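Proximal thread matrix protein 1 (Mytilus galloprovincialis, PDB 4CN9) probably serves as a collagen-binding matrix protein of the mussel byssus, built on paired von Willebrand factor A domains and binding zinc. Local coordinates at residues K82-S87 with L236-A241; F297-F302 with G323-V328; E406-A411 with E415-T420; D55-F60 with K147-N152; V169-D174 with T209-I214. One frame throughout, in Å; residues are numbered along the deposited sequence.

Interaction 1 of 5, residues K82-S87 with L236-A241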
# COMPACT_ATOMS: atom_id res chain seq x y z
N LYS A 82 19.62 14.63 0.31
CA LYS A 82 19.63 16.07 0.52
C LYS A 82 18.46 16.75 -0.16
O LYS A 82 17.85 17.66 0.39
CB LYS A 82 20.93 16.66 -0.01
CG LYS A 82 22.13 16.33 0.81
CD LYS A 82 23.37 17.02 0.25
CE LYS A 82 24.61 16.53 0.97
NZ LYS A 82 25.86 16.97 0.31
N GLU A 83 18.13 16.30 -1.37
CA GLU A 83 17.02 16.87 -2.10
C GLU A 83 15.68 16.58 -1.41
O GLU A 83 14.78 17.42 -1.40
CB GLU A 83 17.04 16.35 -3.54
CG GLU A 83 18.22 16.92 -4.33
CD GLU A 83 18.52 16.15 -5.59
OE1 GLU A 83 17.68 15.34 -6.01
OE2 GLU A 83 19.61 16.35 -6.16
N LEU A 84 15.56 15.39 -0.82
CA LEU A 84 14.39 15.05 -0.00
C LEU A 84 14.24 16.02 1.15
O LEU A 84 13.15 16.54 1.39
CB LEU A 84 14.53 13.64 0.56
CG LEU A 84 14.55 12.52 -0.48
CD1 LEU A 84 14.87 11.18 0.15
CD2 LEU A 84 13.22 12.49 -1.22
N VAL A 85 15.31 16.23 1.90
CA VAL A 85 15.30 17.15 3.02
C VAL A 85 14.76 18.52 2.60
O VAL A 85 13.92 19.11 3.28
CB VAL A 85 16.70 17.33 3.60
CG1 VAL A 85 16.72 18.49 4.60
CG2 VAL A 85 17.16 16.03 4.26
N ASP A 86 15.23 19.01 1.45
CA ASP A 86 14.84 20.33 0.96
C ASP A 86 13.45 20.36 0.36
O ASP A 86 12.97 21.41 -0.06
CB ASP A 86 15.87 20.83 -0.08
CG ASP A 86 17.11 21.43 0.57
OD1 ASP A 86 17.07 21.71 1.79
OD2 ASP A 86 18.12 21.64 -0.14
N SER A 87 12.78 19.21 0.33
CA SER A 87 11.41 19.10 -0.17
C SER A 87 10.34 19.22 0.93
O SER A 87 9.14 19.37 0.65
CB SER A 87 11.23 17.77 -0.90
OG SER A 87 12.21 17.62 -1.92
N LEU A 236 8.09 11.76 -7.52
CA LEU A 236 7.30 10.59 -7.16
C LEU A 236 7.42 10.25 -5.66
O LEU A 236 6.43 9.90 -5.02
CB LEU A 236 7.75 9.39 -7.99
CG LEU A 236 7.43 9.47 -9.49
CD1 LEU A 236 8.09 8.33 -10.25
CD2 LEU A 236 5.94 9.45 -9.71
N VAL A 237 8.62 10.35 -5.12
CA VAL A 237 8.83 10.03 -3.72
C VAL A 237 8.13 11.04 -2.84
O VAL A 237 7.49 10.67 -1.86
CB VAL A 237 10.33 9.95 -3.37
CG1 VAL A 237 10.54 9.83 -1.87
CG2 VAL A 237 10.98 8.77 -4.08
N ILE A 238 8.24 12.32 -3.18
CA ILE A 238 7.59 13.35 -2.40
C ILE A 238 6.07 13.22 -2.48
O ILE A 238 5.38 13.43 -1.50
CB ILE A 238 8.00 14.76 -2.89
CG1 ILE A 238 9.51 14.95 -2.76
CG2 ILE A 238 7.24 15.82 -2.11
CD1 ILE A 238 10.08 14.63 -1.39
N ASP A 239 5.56 12.86 -3.66
CA ASP A 239 4.12 12.67 -3.85
C ASP A 239 3.60 11.57 -2.94
O ASP A 239 2.54 11.71 -2.34
CB ASP A 239 3.80 12.31 -5.30
CG ASP A 239 3.92 13.50 -6.24
OD1 ASP A 239 3.98 14.64 -5.74
OD2 ASP A 239 3.96 13.29 -7.47
N LEU A 240 4.34 10.46 -2.86
CA LEU A 240 3.96 9.35 -1.98
C LEU A 240 4.15 9.69 -0.50
O LEU A 240 3.34 9.30 0.34
CB LEU A 240 4.77 8.10 -2.32
CG LEU A 240 4.55 7.48 -3.70
CD1 LEU A 240 5.72 6.58 -4.08
CD2 LEU A 240 3.25 6.69 -3.72
N ALA A 241 5.22 10.43 -0.18
CA ALA A 241 5.47 10.81 1.21
C ALA A 241 4.39 11.76 1.69
O ALA A 241 4.07 11.78 2.88
CB ALA A 241 6.83 11.48 1.34
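Ile238 pushes its side chain from helix 234-241 against Ser87, at the turn where helix 73-85 runs out. From its CB, the CG2 branch lies anti to the backbone N, while CG1 stands beside that N (chi1 -60°) and heads for the other helix. CG1 lies 3.8 Å from Ser87 CB. One step on, chi2 folds the chain again, and CD1 presses to 3.4 Å from Ser87 CB, tighter than an ordinary carbon-carbon contact. The same methyl touches Leu84 CD2 at 3.8 Å, the leucine and isoleucine side chains running past each other in opposite senses. Leu84 CD2 also meets Val237 CG1, again at 3.8 Å, but here the two side chains cross almost perpendicularly. By these two distances, this one leucine methyl touches both Val237 and Ile238.

Ser87 OG also lies against the isoleucine, 3.7 Å from Ile238 CD1, but its hydrogen is spent on Glu83 O at 2.6 Å, an oxygen it reaches 29° off the carbonyl plane. Ile238 also packs on Cys50, so the contact sits beside the Cys50-Cys242 disulfide. The end of one helix and the flank of the other thus meet through apolar contacts, and the one hydroxyl packed against the isoleucine is already paired with the last turn of the helix before it.

Interaction 2 of 5, residues F297-F302 with G323-V328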
# COMPACT_ATOMS: atom_id res chain seq x y z
N PHE A 297 -21.87 2.61 -3.87
CA PHE A 297 -21.52 1.20 -4.02
C PHE A 297 -21.91 0.67 -5.40
O PHE A 297 -22.85 1.15 -6.01
CB PHE A 297 -22.24 0.37 -2.95
CG PHE A 297 -21.60 0.47 -1.59
CD1 PHE A 297 -20.54 -0.34 -1.26
CD2 PHE A 297 -22.07 1.37 -0.66
CE1 PHE A 297 -19.95 -0.26 0.00
CE2 PHE A 297 -21.49 1.45 0.60
CZ PHE A 297 -20.43 0.65 0.92
N ALA A 298 -21.19 -0.33 -5.88
CA ALA A 298 -21.52 -1.03 -7.12
C ALA A 298 -21.25 -2.52 -6.92
O ALA A 298 -20.45 -2.89 -6.04
CB ALA A 298 -20.68 -0.48 -8.27
N VAL A 299 -21.90 -3.36 -7.71
CA VAL A 299 -21.64 -4.79 -7.70
C VAL A 299 -21.37 -5.33 -9.11
O VAL A 299 -22.14 -5.07 -10.06
CB VAL A 299 -22.81 -5.59 -7.08
CG1 VAL A 299 -22.72 -7.07 -7.45
CG2 VAL A 299 -22.84 -5.40 -5.57
N VAL A 300 -20.27 -6.08 -9.22
CA VAL A 300 -19.94 -6.87 -10.40
C VAL A 300 -19.82 -8.31 -9.93
O VAL A 300 -19.22 -8.56 -8.90
CB VAL A 300 -18.59 -6.44 -11.01
CG1 VAL A 300 -18.17 -7.35 -12.16
CG2 VAL A 300 -18.67 -5.00 -11.49
N THR A 301 -20.40 -9.24 -10.65
CA THR A 301 -20.21 -10.64 -10.35
C THR A 301 -19.50 -11.35 -11.50
O THR A 301 -19.52 -10.87 -12.65
CB THR A 301 -21.54 -11.36 -10.05
OG1 THR A 301 -22.42 -11.22 -11.17
CG2 THR A 301 -22.20 -10.77 -8.83
N PHE A 302 -18.86 -12.47 -11.18
CA PHE A 302 -18.17 -13.26 -12.20
C PHE A 302 -18.40 -14.76 -12.02
O PHE A 302 -18.53 -15.25 -10.91
CB PHE A 302 -16.67 -12.93 -12.26
CG PHE A 302 -15.95 -13.08 -10.95
CD1 PHE A 302 -15.39 -14.30 -10.59
CD2 PHE A 302 -15.79 -11.99 -10.10
CE1 PHE A 302 -14.72 -14.44 -9.39
CE2 PHE A 302 -15.12 -12.12 -8.90
CZ PHE A 302 -14.59 -13.34 -8.54
N GLY A 323 -30.73 -4.50 -0.43
CA GLY A 323 -31.73 -5.28 -1.13
C GLY A 323 -31.27 -5.64 -2.54
O GLY A 323 -31.61 -6.70 -3.05
N ALA A 324 -30.51 -4.76 -3.18
CA ALA A 324 -29.99 -5.07 -4.51
C ALA A 324 -28.96 -6.20 -4.45
O ALA A 324 -28.94 -7.09 -5.31
CB ALA A 324 -29.39 -3.82 -5.15
N ILE A 325 -28.11 -6.16 -3.42
CA ILE A 325 -27.14 -7.23 -3.22
C ILE A 325 -27.85 -8.58 -3.07
O ILE A 325 -27.44 -9.59 -3.65
CB ILE A 325 -26.26 -6.94 -1.99
CG1 ILE A 325 -25.24 -5.84 -2.34
CG2 ILE A 325 -25.55 -8.19 -1.52
CD1 ILE A 325 -24.60 -5.21 -1.15
N ASP A 326 -28.94 -8.57 -2.32
CA ASP A 326 -29.67 -9.80 -2.02
C ASP A 326 -30.39 -10.42 -3.21
O ASP A 326 -30.61 -11.64 -3.24
CB ASP A 326 -30.66 -9.54 -0.89
CG ASP A 326 -30.09 -9.87 0.47
OD1 ASP A 326 -29.11 -10.64 0.53
OD2 ASP A 326 -30.61 -9.36 1.48
N LYS A 327 -30.75 -9.60 -4.18
CA LYS A 327 -31.42 -10.07 -5.39
C LYS A 327 -30.48 -10.74 -6.40
O LYS A 327 -30.93 -11.40 -7.33
CB LYS A 327 -32.12 -8.89 -6.09
CG LYS A 327 -33.45 -8.50 -5.46
CD LYS A 327 -34.16 -7.42 -6.28
CE LYS A 327 -34.91 -6.45 -5.38
NZ LYS A 327 -35.48 -5.29 -6.12
N VAL A 328 -29.18 -10.60 -6.21
CA VAL A 328 -28.22 -11.16 -7.17
C VAL A 328 -28.25 -12.69 -7.16
O VAL A 328 -28.14 -13.30 -6.11
CB VAL A 328 -26.80 -10.63 -6.91
CG1 VAL A 328 -25.77 -11.34 -7.79
CG2 VAL A 328 -26.77 -9.14 -7.18
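Val299 and Thr301, alternate residues on one side of strand 295-302, carry the contact with the last turn of helix 318-327 and the residue that follows it. Val299 CG2 lies 4.0 Å from Ile325 CG1, and the two side chains cross at about a right angle. Ile325 leaves its backbone beside the strand rather than straight at it; CG1, set beside the backbone N (chi1 -75°), brings the chain in. Further along, Thr301 and Val328 reach for each other tip to tip, with Thr301 CG2 at 3.8 Å from Val328 CG1. Threonine thus spends its methyl on the helix end, while its OG1 is hydrogen-bonded to Gln309 NE2 on the neighbouring strand 306-310.

Around this first shell, Phe259 of strand 253-260 packs on both Val299 and Thr301, and Gln309 lies against Val328. The chain leaving the helix is fixed by Lys277, whose NZ donates hydrogen bonds to Asp326 O and Val328 O. Asp326 in turn forms a salt bridge with Lys281. A helix laid by beta-branched side chains over one face of a mixed, mostly parallel sheet is the construction expected of the Rossmann-like alpha/beta fold of a von Willebrand A domain.

Interaction 3 of 5, residues E406-A411 with E415-T420; sequences ELINIA and EYVFTT
Leu407 and Val417 pack together inside a beta-alpha-beta unit of the second von Willebrand A domain, in which helix 404-410 links strand 391-398 to strand 417-420. That last strand lies at the margin of the mixed sheet, and the helix covers it running nearly antiparallel: the axes of helix 406-410 and strand 417-420 make 155° and approach to 8.7 Å.

Val417 is the central residue on the strand side, and its two methyls divide the work. CG1, anti to the backbone N (chi1 169°), meets Leu407 CB at 3.9 Å. CG2 lies against the end of the helix, where it touches Ala411 CB at 3.7 Å and lies 3.8 Å from Leu407 O, a carbonyl already taken by Ala411 N within the helix. Ile408 grazes the same methyl from the outer side, its CG1 4.2 Å from Val417 CG2. Ala411 is where the chain leaves helical geometry, and its CB lies 4.4 Å from Tyr416 CB.

Leu407 also packs on Ala395 of strand 391-398, and Tyr416 and Phe418 pack on helix 430-437. Lys218, from the first von Willebrand A region, donates to the carbonyl oxygens of Ile408 and Ala411, so this corner also meets the other domain. At the far end of the leucine, Leu407 CD1 rests 3.9 Å from Thr419 CG2, the two side chains meeting at a slant.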
# COMPACT_ATOMS: atom_id res chain seq x y z
N GLU A 406 -2.87 -15.56 -6.79
CA GLU A 406 -3.73 -14.68 -7.56
C GLU A 406 -4.28 -13.54 -6.70
O GLU A 406 -4.36 -12.39 -7.15
CB GLU A 406 -4.86 -15.48 -8.23
CG GLU A 406 -4.33 -16.51 -9.22
CD GLU A 406 -5.41 -17.27 -10.00
OE1 GLU A 406 -6.58 -17.35 -9.56
OE2 GLU A 406 -5.05 -17.81 -11.07
N LEU A 407 -4.65 -13.86 -5.46
CA LEU A 407 -5.07 -12.83 -4.51
C LEU A 407 -3.95 -11.81 -4.34
O LEU A 407 -4.17 -10.60 -4.38
CB LEU A 407 -5.44 -13.43 -3.17
CG LEU A 407 -6.56 -14.47 -3.14
CD1 LEU A 407 -6.77 -14.91 -1.71
CD2 LEU A 407 -7.84 -13.93 -3.77
N ILE A 408 -2.73 -12.32 -4.18
CA ILE A 408 -1.57 -11.47 -3.97
C ILE A 408 -1.30 -10.62 -5.21
O ILE A 408 -0.99 -9.43 -5.10
CB ILE A 408 -0.31 -12.29 -3.58
CG1 ILE A 408 -0.44 -12.85 -2.16
CG2 ILE A 408 0.94 -11.43 -3.68
CD1 ILE A 408 0.58 -13.97 -1.83
N ASN A 409 -1.46 -11.21 -6.40
CA ASN A 409 -1.28 -10.43 -7.62
C ASN A 409 -2.24 -9.26 -7.77
O ASN A 409 -1.86 -8.21 -8.26
CB ASN A 409 -1.41 -11.31 -8.87
CG ASN A 409 -0.26 -12.29 -9.02
OD1 ASN A 409 0.75 -12.19 -8.32
ND2 ASN A 409 -0.41 -13.23 -9.93
N ILE A 410 -3.50 -9.45 -7.38
CA ILE A 410 -4.48 -8.41 -7.64
C ILE A 410 -4.55 -7.36 -6.55
O ILE A 410 -4.90 -6.23 -6.83
CB ILE A 410 -5.90 -8.95 -7.91
CG1 ILE A 410 -6.55 -9.47 -6.64
CG2 ILE A 410 -5.89 -10.03 -8.99
CD1 ILE A 410 -8.05 -9.70 -6.80
N ALA A 411 -4.26 -7.72 -5.31
CA ALA A 411 -4.39 -6.78 -4.20
C ALA A 411 -3.35 -5.67 -4.27
O ALA A 411 -2.29 -5.84 -4.88
CB ALA A 411 -4.29 -7.49 -2.87
N GLU A 415 -0.85 -7.22 2.60
CA GLU A 415 -1.59 -6.93 3.82
C GLU A 415 -3.10 -6.83 3.58
O GLU A 415 -3.89 -6.91 4.53
CB GLU A 415 -1.08 -5.63 4.45
CG GLU A 415 0.38 -5.71 4.88
CD GLU A 415 0.56 -6.60 6.10
OE1 GLU A 415 -0.43 -6.79 6.84
OE2 GLU A 415 1.68 -7.11 6.31
N TYR A 416 -3.49 -6.65 2.31
CA TYR A 416 -4.90 -6.48 1.96
C TYR A 416 -5.47 -7.77 1.36
O TYR A 416 -6.51 -7.74 0.69
CB TYR A 416 -5.10 -5.35 0.94
CG TYR A 416 -4.51 -3.99 1.30
CD1 TYR A 416 -3.98 -3.72 2.57
CD2 TYR A 416 -4.48 -2.98 0.36
CE1 TYR A 416 -3.43 -2.47 2.87
CE2 TYR A 416 -3.94 -1.73 0.66
CZ TYR A 416 -3.42 -1.48 1.91
OH TYR A 416 -2.87 -0.25 2.16
N VAL A 417 -4.77 -8.87 1.61
CA VAL A 417 -5.18 -10.22 1.22
C VAL A 417 -5.69 -11.00 2.44
O VAL A 417 -5.03 -11.07 3.47
CB VAL A 417 -3.98 -11.01 0.63
CG1 VAL A 417 -4.31 -12.50 0.46
CG2 VAL A 417 -3.54 -10.42 -0.68
N PHE A 418 -6.86 -11.61 2.30
CA PHE A 418 -7.50 -12.33 3.38
C PHE A 418 -7.96 -13.68 2.89
O PHE A 418 -8.41 -13.81 1.74
CB PHE A 418 -8.71 -11.55 3.91
CG PHE A 418 -8.38 -10.21 4.45
CD1 PHE A 418 -8.32 -9.10 3.62
CD2 PHE A 418 -8.10 -10.04 5.80
CE1 PHE A 418 -8.01 -7.85 4.13
CE2 PHE A 418 -7.78 -8.80 6.31
CZ PHE A 418 -7.74 -7.70 5.48
N THR A 419 -7.83 -14.70 3.74
CA THR A 419 -8.28 -16.05 3.41
C THR A 419 -9.03 -16.64 4.62
O THR A 419 -8.69 -16.36 5.77
CB THR A 419 -7.10 -17.00 3.02
OG1 THR A 419 -6.21 -17.17 4.13
CG2 THR A 419 -6.30 -16.47 1.84
N THR A 420 -10.07 -17.41 4.35
CA THR A 420 -10.81 -18.11 5.40
C THR A 420 -11.18 -19.49 4.87
O THR A 420 -11.36 -19.67 3.68
CB THR A 420 -12.10 -17.35 5.89
OG1 THR A 420 -13.09 -17.29 4.84
CG2 THR A 420 -11.78 -15.93 6.33

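Interaction 4 of 5, residues D55-F60 with K147-N152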
# COMPACT_ATOMS: atom_id res chain seq x y z
N ASP A 55 7.97 12.88 10.86
CA ASP A 55 9.27 12.34 11.24
C ASP A 55 9.67 11.36 10.12
O ASP A 55 8.98 10.37 9.86
CB ASP A 55 9.19 11.64 12.61
CG ASP A 55 9.06 12.63 13.79
OD1 ASP A 55 9.59 13.76 13.71
OD2 ASP A 55 8.42 12.26 14.81
N ILE A 56 10.74 11.69 9.41
CA ILE A 56 11.17 10.93 8.24
C ILE A 56 12.49 10.21 8.52
O ILE A 56 13.46 10.81 8.94
CB ILE A 56 11.34 11.85 7.02
CG1 ILE A 56 10.03 12.61 6.73
CG2 ILE A 56 11.73 11.04 5.81
CD1 ILE A 56 10.25 14.02 6.23
N ILE A 57 12.49 8.89 8.31
CA ILE A 57 13.68 8.09 8.41
C ILE A 57 14.04 7.55 7.04
O ILE A 57 13.22 6.91 6.39
CB ILE A 57 13.48 6.90 9.37
CG1 ILE A 57 13.10 7.41 10.76
CG2 ILE A 57 14.73 6.03 9.42
CD1 ILE A 57 14.21 8.17 11.48
N VAL A 58 15.26 7.82 6.60
CA VAL A 58 15.80 7.16 5.42
C VAL A 58 16.67 5.97 5.82
O VAL A 58 17.58 6.10 6.63
CB VAL A 58 16.64 8.14 4.56
CG1 VAL A 58 17.28 7.40 3.39
CG2 VAL A 58 15.75 9.27 4.07
N LEU A 59 16.36 4.82 5.25
CA LEU A 59 17.11 3.57 5.43
C LEU A 59 17.99 3.40 4.20
O LEU A 59 17.50 3.17 3.08
CB LEU A 59 16.10 2.42 5.59
CG LEU A 59 16.42 1.13 6.32
CD1 LEU A 59 17.29 1.30 7.57
CD2 LEU A 59 15.09 0.48 6.70
N PHE A 60 19.28 3.55 4.41
CA PHE A 60 20.28 3.82 3.39
C PHE A 60 21.18 2.58 3.28
O PHE A 60 21.94 2.30 4.21
CB PHE A 60 21.07 5.05 3.88
CG PHE A 60 22.09 5.60 2.92
CD1 PHE A 60 23.29 4.93 2.68
CD2 PHE A 60 21.87 6.82 2.30
CE1 PHE A 60 24.23 5.47 1.82
CE2 PHE A 60 22.81 7.37 1.44
CZ PHE A 60 23.99 6.70 1.20
N LYS A 147 13.57 -3.47 11.55
CA LYS A 147 13.43 -3.74 12.98
C LYS A 147 14.08 -2.61 13.78
O LYS A 147 13.49 -2.07 14.72
CB LYS A 147 14.12 -5.06 13.31
CG LYS A 147 14.05 -5.48 14.77
CD LYS A 147 14.84 -6.78 14.98
CE LYS A 147 15.21 -6.99 16.44
NZ LYS A 147 14.02 -7.32 17.24
N HIS A 148 15.30 -2.26 13.40
CA HIS A 148 16.00 -1.16 14.07
C HIS A 148 15.19 0.15 14.01
O HIS A 148 15.10 0.90 14.99
CB HIS A 148 17.38 -0.98 13.42
CG HIS A 148 18.21 0.08 14.05
ND1 HIS A 148 19.13 -0.18 15.04
CD2 HIS A 148 18.28 1.42 13.82
CE1 HIS A 148 19.73 0.95 15.40
NE2 HIS A 148 19.23 1.93 14.67
N VAL A 149 14.59 0.42 12.86
CA VAL A 149 13.78 1.62 12.68
C VAL A 149 12.55 1.60 13.60
O VAL A 149 12.24 2.58 14.27
CB VAL A 149 13.38 1.81 11.20
CG1 VAL A 149 12.29 2.86 11.06
CG2 VAL A 149 14.61 2.20 10.36
N ARG A 150 11.86 0.47 13.66
CA ARG A 150 10.71 0.34 14.56
C ARG A 150 11.09 0.50 16.04
O ARG A 150 10.43 1.20 16.79
CB ARG A 150 10.02 -1.01 14.35
CG ARG A 150 8.82 -1.22 15.26
CD ARG A 150 8.13 -2.55 15.00
NE ARG A 150 9.06 -3.68 14.93
CZ ARG A 150 9.47 -4.39 15.98
NH1 ARG A 150 9.06 -4.10 17.21
NH2 ARG A 150 10.31 -5.41 15.81
N GLU A 151 12.17 -0.16 16.46
CA GLU A 151 12.54 -0.22 17.87
C GLU A 151 13.32 1.01 18.36
O GLU A 151 13.21 1.38 19.53
CB GLU A 151 13.36 -1.50 18.13
CG GLU A 151 12.56 -2.80 17.92
CD GLU A 151 13.35 -4.08 18.22
OE1 GLU A 151 14.60 -4.05 18.30
OE2 GLU A 151 12.71 -5.14 18.37
N ASN A 152 14.10 1.64 17.50
CA ASN A 152 14.96 2.75 17.91
C ASN A 152 14.62 4.09 17.27
O ASN A 152 14.48 5.10 17.97
CB ASN A 152 16.43 2.43 17.61
CG ASN A 152 16.98 1.29 18.44
OD1 ASN A 152 16.25 0.37 18.81
ND2 ASN A 152 18.27 1.35 18.75
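Val149 faces strand 54-61 squarely and spends a single methyl on two of its residues. That methyl, CG2, lies 3.9 Å from Ile57 CG2, and the two side chains slide past each other in opposite directions. It also sits 4.0 Å from Leu59 CD1 and 4.1 Å from Leu59 CD2, settling against the fork of the leucine, which approaches at a slant. Torsions explain the meeting with Ile57: the isoleucine puts CG2 anti to its backbone N, with CG1 beside that N (chi1 -59°), and the short branch is therefore the one offered to the helix. All three residues are buried, and the contact is purely apolar.

The side of the helix bearing Lys147, Arg150 and Glu151 is polar and at least partly exposed. There Lys147 NZ donates to Glu151 OE2 at 2.8 Å, one helical turn apart, meeting the oxygen on its syn side but 35° out of the carboxylate plane. Arg150 NH2 joins the same oxygen at a longer 3.5 Å, and its guanidinium has Glu151 CG against one face. Arg150 has a second anion in Glu186 of helix 183-192.

Inward, Leu59 touches Leu171 as well as Val104 and Phe106 of strand 100-106, and both Val149 and Ile57 pack on Phe154 just past the helix. Val149 meets strand 54-61 and, through Val169, strand 166-173, the two central strands in the order, so helix 142-153 sits over the middle of the first domain's sheet.

Interaction 5 of 5, residues V169-D174 with T209-I214; sequences VILMTD and TELEQI. With ZN (zinc ion), chain C.
Thr173 OG1 is gripped by two partners, Asp61 OD2 and the backbone N of Gly175, while the methyl of the same residue, CG2, lies 4.1 Å from Leu211 CD2 on helix 208-214. The hydroxyl gets there by standing anti to the backbone N (chi1 -174°). Asp61 OD2 also accepts from Asp174 N, which ties the strand end to the segment carrying Asp61, Ser63 and Ser65. These residues form the Asp-x-Ser-x-Ser signature of a MIDAS, the metal ion-dependent adhesion site of von Willebrand A domains. Here zinc occupies it: Asp174 OD1 binds the ion at 2.1 Å, Ser63 OG and Ser65 OG bind it too, and three waters complete six ligands. One of those waters donates to Asp174 O at 2.9 Å.

Farther along the strand from the metal the contact turns apolar. Leu171 CD2 touches two helix residues, 4.2 Å from Leu211 CD2 and 4.2 Å from Ile214 CG2. The axes of helix 209-214 and strand 169-173 lie at 168°, close to antiparallel.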
# COMPACT_ATOMS: atom_id res chain seq x y z
N VAL A 169 9.09 6.17 6.35
CA VAL A 169 10.35 5.48 6.09
C VAL A 169 10.56 5.37 4.59
O VAL A 169 9.68 4.89 3.86
CB VAL A 169 10.38 4.06 6.71
CG1 VAL A 169 11.63 3.31 6.31
CG2 VAL A 169 10.26 4.14 8.20
N ILE A 170 11.72 5.85 4.14
CA ILE A 170 12.11 5.73 2.75
C ILE A 170 13.34 4.81 2.67
O ILE A 170 14.42 5.15 3.14
CB ILE A 170 12.41 7.12 2.13
CG1 ILE A 170 11.12 7.95 2.10
CG2 ILE A 170 12.97 6.97 0.72
CD1 ILE A 170 11.32 9.44 2.06
N LEU A 171 13.12 3.63 2.12
CA LEU A 171 14.15 2.60 1.97
C LEU A 171 14.79 2.69 0.59
O LEU A 171 14.09 2.77 -0.42
CB LEU A 171 13.52 1.22 2.18
CG LEU A 171 14.30 -0.03 1.75
CD1 LEU A 171 15.47 -0.25 2.65
CD2 LEU A 171 13.39 -1.24 1.78
N MET A 172 16.12 2.69 0.56
CA MET A 172 16.88 2.70 -0.69
C MET A 172 17.82 1.51 -0.70
O MET A 172 18.66 1.38 0.19
CB MET A 172 17.71 3.99 -0.79
CG MET A 172 16.89 5.27 -0.70
SD MET A 172 17.97 6.74 -0.55
CE MET A 172 18.82 6.63 -2.11
N THR A 173 17.70 0.64 -1.69
CA THR A 173 18.56 -0.54 -1.75
C THR A 173 18.95 -0.96 -3.17
O THR A 173 18.21 -0.71 -4.12
CB THR A 173 17.92 -1.72 -1.01
OG1 THR A 173 18.82 -2.84 -0.96
CG2 THR A 173 16.64 -2.13 -1.68
N ASP A 174 20.12 -1.57 -3.30
CA ASP A 174 20.54 -2.14 -4.58
C ASP A 174 20.62 -3.65 -4.49
O ASP A 174 21.25 -4.30 -5.35
CB ASP A 174 21.88 -1.55 -5.03
CG ASP A 174 23.09 -2.24 -4.38
OD1 ASP A 174 23.00 -2.73 -3.22
OD2 ASP A 174 24.14 -2.28 -5.07
N THR A 209 9.26 -7.91 -6.02
CA THR A 209 8.16 -8.43 -5.23
C THR A 209 8.46 -8.34 -3.74
O THR A 209 7.55 -8.18 -2.94
CB THR A 209 7.82 -9.88 -5.61
OG1 THR A 209 9.03 -10.64 -5.69
CG2 THR A 209 7.12 -9.90 -6.96
N GLU A 210 9.73 -8.44 -3.37
CA GLU A 210 10.14 -8.27 -1.97
C GLU A 210 9.91 -6.83 -1.52
O GLU A 210 9.39 -6.57 -0.44
CB GLU A 210 11.61 -8.67 -1.78
CG GLU A 210 12.25 -8.16 -0.49
CD GLU A 210 13.64 -8.73 -0.26
OE1 GLU A 210 13.74 -9.85 0.29
OE2 GLU A 210 14.65 -8.05 -0.64
N LEU A 211 10.29 -5.88 -2.36
CA LEU A 211 10.04 -4.48 -2.05
C LEU A 211 8.54 -4.20 -1.99
O LEU A 211 8.06 -3.44 -1.14
CB LEU A 211 10.73 -3.57 -3.07
CG LEU A 211 12.27 -3.64 -3.09
CD1 LEU A 211 12.84 -2.51 -3.95
CD2 LEU A 211 12.87 -3.63 -1.68
N GLU A 212 7.79 -4.83 -2.88
CA GLU A 212 6.33 -4.67 -2.90
C GLU A 212 5.66 -5.18 -1.62
O GLU A 212 4.62 -4.65 -1.21
CB GLU A 212 5.72 -5.38 -4.11
CG GLU A 212 5.83 -4.58 -5.38
CD GLU A 212 5.40 -5.35 -6.62
OE1 GLU A 212 5.28 -6.60 -6.54
OE2 GLU A 212 5.18 -4.70 -7.66
N GLN A 213 6.24 -6.19 -0.99
CA GLN A 213 5.71 -6.71 0.26
C GLN A 213 6.03 -5.76 1.42
O GLN A 213 5.24 -5.62 2.35
CB GLN A 213 6.32 -8.08 0.59
CG GLN A 213 6.05 -9.19 -0.40
CD GLN A 213 6.58 -10.54 0.10
OE1 GLN A 213 7.80 -10.77 0.13
NE2 GLN A 213 5.67 -11.42 0.50
N ILE A 214 7.20 -5.12 1.35
CA ILE A 214 7.69 -4.20 2.39
C ILE A 214 6.96 -2.86 2.41
O ILE A 214 6.57 -2.37 3.47
CB ILE A 214 9.21 -3.95 2.22
CG1 ILE A 214 9.98 -5.22 2.57
CG2 ILE A 214 9.69 -2.82 3.09
CD1 ILE A 214 11.41 -5.24 2.08
ZN ZN C . 24.16 -4.29 -2.40
O HOH W 1 23.46 -5.59 -3.91
O HOH W 2 22.47 -4.49 -1.20
O HOH W 3 25.10 -6.00 -1.68

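From the N terminus, strand 54-61 opens interaction 4 and helix 73-85 opens interaction 1. Interaction 4 closes first, at helix 142-153, while interaction 1 waits for helix 234-241, so the two cross. Interaction 5 follows interaction 4 and closes its shorter loop wholly inside interaction 1. Strands 54-61 and 166-173 are sheet neighbours, linking interactions 4 and 5 through probable backbone bonds between Ile57, Leu59 and Ile170; Val237 touches Ile170, bringing in interaction 1. After this first domain, interactions 2 and 3 come in series in the second, both packing helices on its sheet. Interactions 3 and 5 approach across the domains to about 5 Å between nearest atoms.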